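Local coordinates for conserved domain protein (Bacillus anthracis, PDB 3FBQ) that is of unknown function but has a C-terminal beta domain that is probably of the E-set, immunoglobulin-like kind, at residues Q182-G187 with D193-E198; E160-N165 with P244-R249; A164-V169 with D284-D289. All coordinates share one frame; numbering follows the deposited sequence.

All three contacts are buried and belong to the interior of one beta domain, where strands that are not sheet neighbours face each other through their side chains. Contacts 2 and 3 share strand 162-171: its beginning meets strand 239-247, and its continuation, from Ala-164 on, meets the neighbouring strand 281-289, with the centres about 13 Å apart. Contact 1 lies about 5 Å, centre to centre, from contact 2 and joins the strands next to those, 175-184 and 196-203. The chemistry shifts with position: in contacts 2 and 3 the touching side chains are all apolar, whereas contact 1 adds a buried glutamine amide beside the opposing backbone.

Contact 1. Residues Q182-G187 with D193-E198; sequences QEVSKG and DSVDVE
The side chains of Gln-182 and Val-197 slide past each other in opposite directions. Beyond CG the glutamine is extended (chi2 -178°), which carries its amide carbon alongside the opposing backbone, CD of Gln-182 lying 3.5 Å from O of Val-195. Which way round the amide sits is doubtful in the model, as is the tight fit against the CG2 methyl of Val-197; the place of the group is clearer than its detail. Further along, the contact turns apolar: CG1 of Val-184 and CG2 of Val-195 meet at 4.2 Å, one methyl from each valine.

Around this first shell, Val-195 and Val-197 both rest on Val-246 of strand 239-247, while Gln-182 packs on Ile-224 and Trp-226. Val-184 and Val-195 share a further neighbour in Ile-162. Where strand 175-184 ends, Asn-223 OD1 accepts a hydrogen bond from Val-184 N, and Ser-185 OG caps Ala-188 N of helix 186-191. That short helix is part of the link between the two strands. The chemistry is thus mixed, valine methyls together with one buried amide lying beside the backbone of 195-197, whose peptide groups may satisfy it.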
loop_
_atom_site.group_PDB
_atom_site.type_symbol
_atom_site.label_atom_id
_atom_site.label_comp_id
_atom_site.label_asym_id
_atom_site.label_seq_id
_atom_site.Cartn_x
_atom_site.Cartn_y
_atom_site.Cartn_z
ATOM N N GLN A 182 11.329 22.378 -18.858
ATOM C CA GLN A 182 11.332 22.237 -20.300
ATOM C C GLN A 182 10.058 22.866 -20.748
ATOM O O GLN A 182 9.048 22.769 -20.047
ATOM C CB GLN A 182 11.383 20.759 -20.735
ATOM C CG GLN A 182 10.364 19.820 -20.104
ATOM C CD GLN A 182 10.516 18.355 -20.563
ATOM O OE1 GLN A 182 9.571 17.735 -21.119
ATOM N NE2 GLN A 182 11.688 17.783 -20.305
ATOM N N GLU A 183 10.148 23.551 -21.896
ATOM C CA GLU A 183 8.997 23.978 -22.712
ATOM C C GLU A 183 9.021 23.382 -24.137
ATOM O O GLU A 183 10.086 23.262 -24.750
ATOM C CB GLU A 183 8.930 25.483 -22.759
ATOM C CG GLU A 183 8.542 26.088 -21.434
ATOM C CD GLU A 183 8.932 27.558 -21.351
ATOM O OE1 GLU A 183 8.698 28.284 -22.348
ATOM O OE2 GLU A 183 9.482 27.989 -20.305
ATOM N N VAL A 184 7.843 22.980 -24.622
ATOM C CA VAL A 184 7.650 22.362 -25.940
ATOM C C VAL A 184 6.575 23.157 -26.753
ATOM O O VAL A 184 5.471 23.458 -26.246
ATOM C CB VAL A 184 7.202 20.889 -25.782
ATOM C CG1 VAL A 184 7.321 20.137 -27.088
ATOM C CG2 VAL A 184 8.032 20.200 -24.744
ATOM N N SER A 185 6.905 23.493 -28.006
ATOM C CA SER A 185 6.026 24.310 -28.854
ATOM C C SER A 185 4.928 23.487 -29.485
ATOM O O SER A 185 5.065 22.259 -29.608
ATOM C CB SER A 185 6.825 24.920 -29.997
ATOM O OG SER A 185 7.135 23.894 -30.927
ATOM N N LYS A 186 3.869 24.167 -29.953
ATOM C CA LYS A 186 2.814 23.489 -30.736
ATOM C C LYS A 186 3.413 22.698 -31.913
ATOM O O LYS A 186 3.045 21.546 -32.105
ATOM C CB LYS A 186 1.639 24.414 -31.134
ATOM C CG LYS A 186 1.945 25.513 -32.163
ATOM C CD LYS A 186 1.629 25.094 -33.649
ATOM C CE LYS A 186 2.388 25.946 -34.702
ATOM N NZ LYS A 186 1.430 26.669 -35.602
ATOM N N GLY A 187 4.367 23.274 -32.652
ATOM C CA GLY A 187 5.101 22.520 -33.666
ATOM C C GLY A 187 5.574 21.177 -33.123
ATOM O O GLY A 187 5.073 20.113 -33.522
ATOM N N ASP A 193 5.909 12.768 -28.367
ATOM C CA ASP A 193 4.973 12.498 -27.282
ATOM C C ASP A 193 5.707 12.198 -25.980
ATOM O O ASP A 193 5.085 11.968 -24.943
ATOM C CB ASP A 193 4.051 11.332 -27.647
ATOM C CG ASP A 193 3.041 11.700 -28.715
ATOM O OD1 ASP A 193 2.549 12.848 -28.700
ATOM O OD2 ASP A 193 2.739 10.842 -29.571
ATOM N N SER A 194 7.035 12.201 -26.042
ATOM C CA SER A 194 7.857 11.992 -24.856
ATOM C C SER A 194 9.154 12.791 -24.936
ATOM O O SER A 194 10.221 12.235 -25.196
ATOM C CB SER A 194 8.166 10.505 -24.673
ATOM O OG SER A 194 9.470 10.315 -24.149
ATOM N N VAL A 195 9.054 14.097 -24.711
ATOM C CA VAL A 195 10.231 14.947 -24.594
ATOM C C VAL A 195 10.767 14.955 -23.166
ATOM O O VAL A 195 10.039 15.259 -22.222
ATOM C CB VAL A 195 9.930 16.394 -25.027
ATOM C CG1 VAL A 195 11.222 17.178 -25.193
ATOM C CG2 VAL A 195 9.122 16.403 -26.317
ATOM N N ASP A 196 12.044 14.618 -23.016
ATOM C CA ASP A 196 12.633 14.447 -21.715
ATOM C C ASP A 196 13.982 15.141 -21.687
ATOM O O ASP A 196 14.906 14.732 -22.396
ATOM C CB ASP A 196 12.778 12.960 -21.448
ATOM C CG ASP A 196 13.514 12.681 -20.183
ATOM O OD1 ASP A 196 14.390 11.797 -20.209
ATOM O OD2 ASP A 196 13.244 13.372 -19.177
ATOM N N VAL A 197 14.102 16.173 -20.856
ATOM C CA VAL A 197 15.304 17.045 -20.851
ATOM C C VAL A 197 16.254 16.793 -19.685
ATOM O O VAL A 197 15.977 17.165 -18.559
ATOM C CB VAL A 197 14.960 18.550 -20.839
ATOM C CG1 VAL A 197 16.141 19.308 -21.203
ATOM C CG2 VAL A 197 13.884 18.873 -21.802
ATOM N N GLU A 198 17.390 16.194 -20.001
ATOM C CA GLU A 198 18.423 15.829 -19.061
ATOM C C GLU A 198 19.476 16.884 -19.112
ATOM O O GLU A 198 19.724 17.404 -20.174
ATOM C CB GLU A 198 19.107 14.557 -19.548
ATOM C CG GLU A 198 19.294 13.529 -18.456
ATOM C CD GLU A 198 17.972 12.828 -18.155
ATOM O OE1 GLU A 198 17.772 12.478 -16.969
ATOM O OE2 GLU A 198 17.138 12.659 -19.110
#

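Contact 2. Residues E160-N165 with P244-R249; sequences EGIKAN and PRVHLR
Pro-244 starts the contact by laying its ring carbon CB 4.1 Å from CB of Ala-164, a small meeting of one methyl with one pyrrolidine carbon. With so little side chain on either residue, the backbones come nearer here than further along: the CA atoms of Ala-164 and Pro-244 are 7.0 Å apart, those of Ile-162 and Val-246 8.6 Å. On either side of Ala-164 in sequence, Lys-163 and Asn-165 are joined to each other, Lys-163 NZ donating to Asn-165 OD1 at 2.8 Å, in the carbonyl plane on a lone pair; Asn-165 ND2 bonds onward to Asn-181.

Two residues on, Val-246 sets CG1 at 4.3 Å from CG2 of Ile-162, the shorter branch of the isoleucine. The touching parts, 162-164 and 244-248, run roughly antiparallel, 151° apart, but strands 162-171 and 239-247 are not sheet neighbours; they face each other through side chains across the interior, much as the two layers do in the immunoglobulin-like sandwiches of the E-set clan, to which this family is assigned.

His-247 has O of Arg-245 over one face of its ring, offset toward the rim, and its NE2 forms a weak hydrogen bond to Glu-198 OE2. Leu-248, just past the strand, supplies the last apolar group: its CD2 comes 3.7 Å from CD1 of Ile-162, the two side chains crossing obliquely. The leucine CG stands beside the backbone N, opposite the carbonyl carbon (chi1 -49°), and from there its CD2 branch meets the isoleucine. Ile-162 thus spans two partners, CG2 on Val-246 and CD1 on Leu-248, while its other neighbours Val-184 and Val-195 belong to contact 1.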
loop_
_atom_site.group_PDB
_atom_site.type_symbol
_atom_site.label_atom_id
_atom_site.label_comp_id
_atom_site.label_asym_id
_atom_site.label_seq_id
_atom_site.Cartn_x
_atom_site.Cartn_y
_atom_site.Cartn_z
ATOM N N GLU A 160 14.617 22.754 -31.173
ATOM C CA GLU A 160 13.617 22.202 -32.032
ATOM C C GLU A 160 12.225 22.596 -31.609
ATOM O O GLU A 160 11.280 22.015 -32.072
ATOM C CB GLU A 160 13.725 20.701 -32.021
ATOM C CG GLU A 160 13.775 20.098 -33.375
ATOM C CD GLU A 160 15.084 20.332 -34.050
ATOM O OE1 GLU A 160 15.803 19.337 -34.269
ATOM O OE2 GLU A 160 15.388 21.506 -34.354
ATOM N N GLY A 161 12.084 23.570 -30.728
ATOM C CA GLY A 161 10.758 24.003 -30.327
ATOM C C GLY A 161 10.453 23.969 -28.843
ATOM O O GLY A 161 9.320 24.042 -28.407
ATOM N N ILE A 162 11.501 23.904 -28.057
ATOM C CA ILE A 162 11.832 22.747 -27.276
ATOM C C ILE A 162 13.077 23.141 -26.569
ATOM O O ILE A 162 14.128 23.070 -27.152
ATOM C CB ILE A 162 12.280 21.638 -28.142
ATOM C CG1 ILE A 162 11.155 20.673 -28.366
ATOM C CG2 ILE A 162 13.357 20.924 -27.444
ATOM C CD1 ILE A 162 11.568 19.303 -28.162
ATOM N N LYS A 163 12.966 23.589 -25.335
ATOM C CA LYS A 163 13.784 24.682 -24.882
ATOM C C LYS A 163 13.926 24.594 -23.392
ATOM O O LYS A 163 12.957 24.308 -22.740
ATOM C CB LYS A 163 13.102 25.969 -25.250
ATOM C CG LYS A 163 12.589 26.721 -24.098
ATOM C CD LYS A 163 13.466 27.896 -23.841
ATOM C CE LYS A 163 12.785 29.168 -24.183
ATOM N NZ LYS A 163 12.629 30.073 -23.039
ATOM N N ALA A 164 15.118 24.817 -22.839
ATOM C CA ALA A 164 15.343 24.471 -21.414
ATOM C C ALA A 164 15.611 25.705 -20.569
ATOM O O ALA A 164 16.511 26.470 -20.887
ATOM C CB ALA A 164 16.465 23.467 -21.286
ATOM N N ASN A 165 14.832 25.938 -19.524
ATOM C CA ASN A 165 15.056 27.125 -18.683
ATOM C C ASN A 165 15.562 26.850 -17.303
ATOM O O ASN A 165 14.905 26.147 -16.527
ATOM C CB ASN A 165 13.780 27.922 -18.545
ATOM C CG ASN A 165 13.103 28.109 -19.852
ATOM O OD1 ASN A 165 13.525 28.946 -20.668
ATOM N ND2 ASN A 165 12.068 27.302 -20.101
ATOM N N PRO A 244 21.932 20.612 -21.844
ATOM C CA PRO A 244 20.622 19.951 -21.940
ATOM C C PRO A 244 20.608 18.887 -23.030
ATOM O O PRO A 244 20.687 19.215 -24.214
ATOM C CB PRO A 244 19.665 21.101 -22.321
ATOM C CG PRO A 244 20.471 22.375 -22.278
ATOM C CD PRO A 244 21.895 21.969 -22.429
ATOM N N ARG A 245 20.552 17.621 -22.626
ATOM C CA ARG A 245 20.332 16.490 -23.539
ATOM C C ARG A 245 18.833 16.297 -23.690
ATOM O O ARG A 245 18.114 16.286 -22.693
ATOM C CB ARG A 245 20.976 15.226 -22.966
ATOM C CG ARG A 245 22.456 15.115 -23.281
ATOM C CD ARG A 245 23.290 14.580 -22.093
ATOM N NE ARG A 245 24.696 15.046 -22.120
ATOM C CZ ARG A 245 25.403 15.377 -23.229
ATOM N NH1 ARG A 245 24.869 15.270 -24.457
ATOM N NH2 ARG A 245 26.665 15.810 -23.113
ATOM N N VAL A 246 18.325 16.191 -24.913
ATOM C CA VAL A 246 16.864 16.089 -25.065
ATOM C C VAL A 246 16.537 14.784 -25.761
ATOM O O VAL A 246 17.027 14.569 -26.850
ATOM C CB VAL A 246 16.292 17.265 -25.879
ATOM C CG1 VAL A 246 14.840 17.024 -26.220
ATOM C CG2 VAL A 246 16.389 18.519 -25.115
ATOM N N HIS A 247 15.733 13.921 -25.142
ATOM C CA HIS A 247 15.431 12.587 -25.709
ATOM C C HIS A 247 13.978 12.490 -26.151
ATOM O O HIS A 247 13.059 12.380 -25.325
ATOM C CB HIS A 247 15.781 11.413 -24.759
ATOM C CG HIS A 247 16.881 11.725 -23.798
ATOM N ND1 HIS A 247 18.164 12.031 -24.210
ATOM C CD2 HIS A 247 16.886 11.812 -22.442
ATOM C CE1 HIS A 247 18.914 12.274 -23.143
ATOM N NE2 HIS A 247 18.163 12.155 -22.058
ATOM N N LEU A 248 13.806 12.507 -27.468
ATOM C CA LEU A 248 12.507 12.535 -28.115
ATOM C C LEU A 248 12.105 11.160 -28.598
ATOM O O LEU A 248 12.925 10.400 -29.116
ATOM C CB LEU A 248 12.579 13.448 -29.309
ATOM C CG LEU A 248 13.219 14.734 -28.867
ATOM C CD1 LEU A 248 14.070 15.276 -30.011
ATOM C CD2 LEU A 248 12.124 15.670 -28.394
ATOM N N ARG A 249 10.828 10.853 -28.424
ATOM C CA ARG A 249 10.333 9.525 -28.720
ATOM C C ARG A 249 8.906 9.595 -29.283
ATOM O O ARG A 249 8.238 10.625 -29.153
ATOM C CB ARG A 249 10.397 8.696 -27.440
ATOM C CG ARG A 249 11.520 7.655 -27.406
ATOM C CD ARG A 249 12.914 8.146 -26.925
ATOM N NE ARG A 249 13.698 7.025 -26.362
ATOM C CZ ARG A 249 14.967 7.078 -25.934
ATOM N NH1 ARG A 249 15.681 8.213 -25.993
ATOM N NH2 ARG A 249 15.529 5.969 -25.442
#

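Contact 3. Residues A164-V169 with D284-D289; sequences ANMEKV and DDIVID
Met-166 holds the apolar part of the contact, its CG lying near the ends of two isoleucines. CD1 of Ile-288 is 3.7 Å from Met-166 CG, the side chains crossing at about a right angle. The side chains of Met-166 and Ile-286 instead reach toward each other tip to tip, with Ile-286 CD1 3.9 Å from Met-166 CG. The thioether chain is bent at chi2 (-41°) and chi3 (87°), which folds CE back to 4.1 Å from Ile-286 CD1 while SD stays near Ile-288. That same Ile-286 methyl also touches the backbone, 4.1 Å from O of Ala-164.

The polar bonds of 164-169 go to other strands: Glu-167 forms a salt bridge through OE2 to Arg-225 and accepts a hydrogen bond at OE1 from Asn-181, two anchors that tie it to strands 175-184 and 224-231. Glu-167 and Lys-168 both face Tyr-179, a classic beta bulge.

The axes of 164-169 and 286-289 run nearly parallel, 12° apart, at 9.6 Å, a spacing bridged by side chains instead of peptide groups. Such face-to-face packing of strands that are not sheet neighbours is characteristic of a beta-sandwich core, consistent with an E-set immunoglobulin-like fold.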
loop_
_atom_site.group_PDB
_atom_site.type_symbol
_atom_site.label_atom_id
_atom_site.label_comp_id
_atom_site.label_asym_id
_atom_site.label_seq_id
_atom_site.Cartn_x
_atom_site.Cartn_y
_atom_site.Cartn_z
ATOM N N ALA A 164 15.118 24.817 -22.839
ATOM C CA ALA A 164 15.343 24.471 -21.414
ATOM C C ALA A 164 15.611 25.705 -20.569
ATOM O O ALA A 164 16.511 26.470 -20.887
ATOM C CB ALA A 164 16.465 23.467 -21.286
ATOM N N ASN A 165 14.832 25.938 -19.524
ATOM C CA ASN A 165 15.056 27.125 -18.683
ATOM C C ASN A 165 15.562 26.850 -17.303
ATOM O O ASN A 165 14.905 26.147 -16.527
ATOM C CB ASN A 165 13.780 27.922 -18.545
ATOM C CG ASN A 165 13.103 28.109 -19.852
ATOM O OD1 ASN A 165 13.525 28.946 -20.668
ATOM N ND2 ASN A 165 12.068 27.302 -20.101
ATOM N N MET A 166 16.710 27.427 -16.977
ATOM C CA MET A 166 17.215 27.334 -15.629
ATOM C C MET A 166 16.242 28.108 -14.721
ATOM O O MET A 166 15.450 28.939 -15.201
ATOM C CB MET A 166 18.652 27.905 -15.608
ATOM C CG MET A 166 19.791 27.003 -16.277
ATOM S SD MET A 166 19.700 25.181 -15.938
ATOM C CE MET A 166 18.596 24.618 -17.235
ATOM N N GLU A 167 16.236 27.824 -13.430
ATOM C CA GLU A 167 15.323 28.543 -12.513
ATOM C C GLU A 167 16.056 28.900 -11.224
ATOM O O GLU A 167 15.991 30.040 -10.713
ATOM C CB GLU A 167 14.108 27.676 -12.135
ATOM C CG GLU A 167 12.816 27.723 -13.011
ATOM C CD GLU A 167 11.800 26.604 -12.596
ATOM O OE1 GLU A 167 10.708 26.409 -13.230
ATOM O OE2 GLU A 167 12.103 25.874 -11.620
ATOM N N LYS A 168 16.759 27.914 -10.683
ATOM C CA LYS A 168 17.350 28.119 -9.389
ATOM C C LYS A 168 18.558 27.260 -9.172
ATOM O O LYS A 168 18.675 26.187 -9.765
ATOM C CB LYS A 168 16.327 27.798 -8.316
ATOM C CG LYS A 168 16.487 28.714 -7.148
ATOM C CD LYS A 168 15.922 28.120 -5.885
ATOM C CE LYS A 168 14.385 27.993 -5.919
ATOM N NZ LYS A 168 13.786 29.223 -6.531
ATOM N N VAL A 169 19.443 27.688 -8.295
ATOM C CA VAL A 169 20.545 26.825 -7.931
ATOM C C VAL A 169 20.640 26.811 -6.403
ATOM O O VAL A 169 20.348 27.834 -5.787
ATOM C CB VAL A 169 21.866 27.293 -8.624
ATOM C CG1 VAL A 169 22.274 28.705 -8.162
ATOM C CG2 VAL A 169 22.998 26.274 -8.443
ATOM N N ASP A 284 22.157 21.293 -26.506
ATOM C CA ASP A 284 22.210 22.803 -26.481
ATOM C C ASP A 284 23.418 23.453 -25.693
ATOM O O ASP A 284 24.533 23.050 -25.957
ATOM C CB ASP A 284 20.880 23.435 -26.070
ATOM C CG ASP A 284 19.704 22.465 -26.099
ATOM O OD1 ASP A 284 18.558 22.916 -25.968
ATOM O OD2 ASP A 284 19.884 21.263 -26.215
ATOM N N ASP A 285 23.246 24.417 -24.757
ATOM C CA ASP A 285 24.356 24.747 -23.775
ATOM C C ASP A 285 24.485 26.039 -22.900
ATOM O O ASP A 285 24.784 27.086 -23.405
ATOM C CB ASP A 285 25.710 24.490 -24.400
ATOM C CG ASP A 285 26.648 23.792 -23.466
ATOM O OD1 ASP A 285 26.498 22.595 -23.275
ATOM O OD2 ASP A 285 27.560 24.414 -22.938
ATOM N N ILE A 286 24.348 25.919 -21.578
ATOM C CA ILE A 286 24.205 27.072 -20.651
ATOM C C ILE A 286 25.250 27.371 -19.563
ATOM O O ILE A 286 25.739 26.465 -18.916
ATOM C CB ILE A 286 22.932 26.944 -19.852
ATOM C CG1 ILE A 286 21.805 26.487 -20.730
ATOM C CG2 ILE A 286 22.557 28.240 -19.270
ATOM C CD1 ILE A 286 20.496 26.765 -20.138
ATOM N N VAL A 287 25.517 28.664 -19.331
ATOM C CA VAL A 287 26.511 29.151 -18.368
ATOM C C VAL A 287 25.951 29.896 -17.166
ATOM O O VAL A 287 25.307 30.932 -17.281
ATOM C CB VAL A 287 27.625 29.920 -19.055
ATOM C CG1 VAL A 287 28.471 30.682 -18.041
ATOM C CG2 VAL A 287 28.440 28.925 -19.858
ATOM N N ILE A 288 26.190 29.308 -16.008
ATOM C CA ILE A 288 25.683 29.795 -14.768
ATOM C C ILE A 288 26.839 30.332 -13.927
ATOM O O ILE A 288 27.807 29.606 -13.645
ATOM C CB ILE A 288 24.999 28.641 -14.057
ATOM C CG1 ILE A 288 23.688 28.311 -14.786
ATOM C CG2 ILE A 288 24.745 28.974 -12.615
ATOM C CD1 ILE A 288 22.928 27.080 -14.251
ATOM N N ASP A 289 26.743 31.602 -13.547
ATOM C CA ASP A 289 27.652 32.197 -12.587
ATOM C C ASP A 289 27.373 31.678 -11.183
ATOM O O ASP A 289 26.349 32.028 -10.583
ATOM C CB ASP A 289 27.419 33.702 -12.522
ATOM C CG ASP A 289 28.163 34.484 -13.615
ATOM O OD1 ASP A 289 28.299 33.979 -14.768
ATOM O OD2 ASP A 289 28.608 35.625 -13.290
#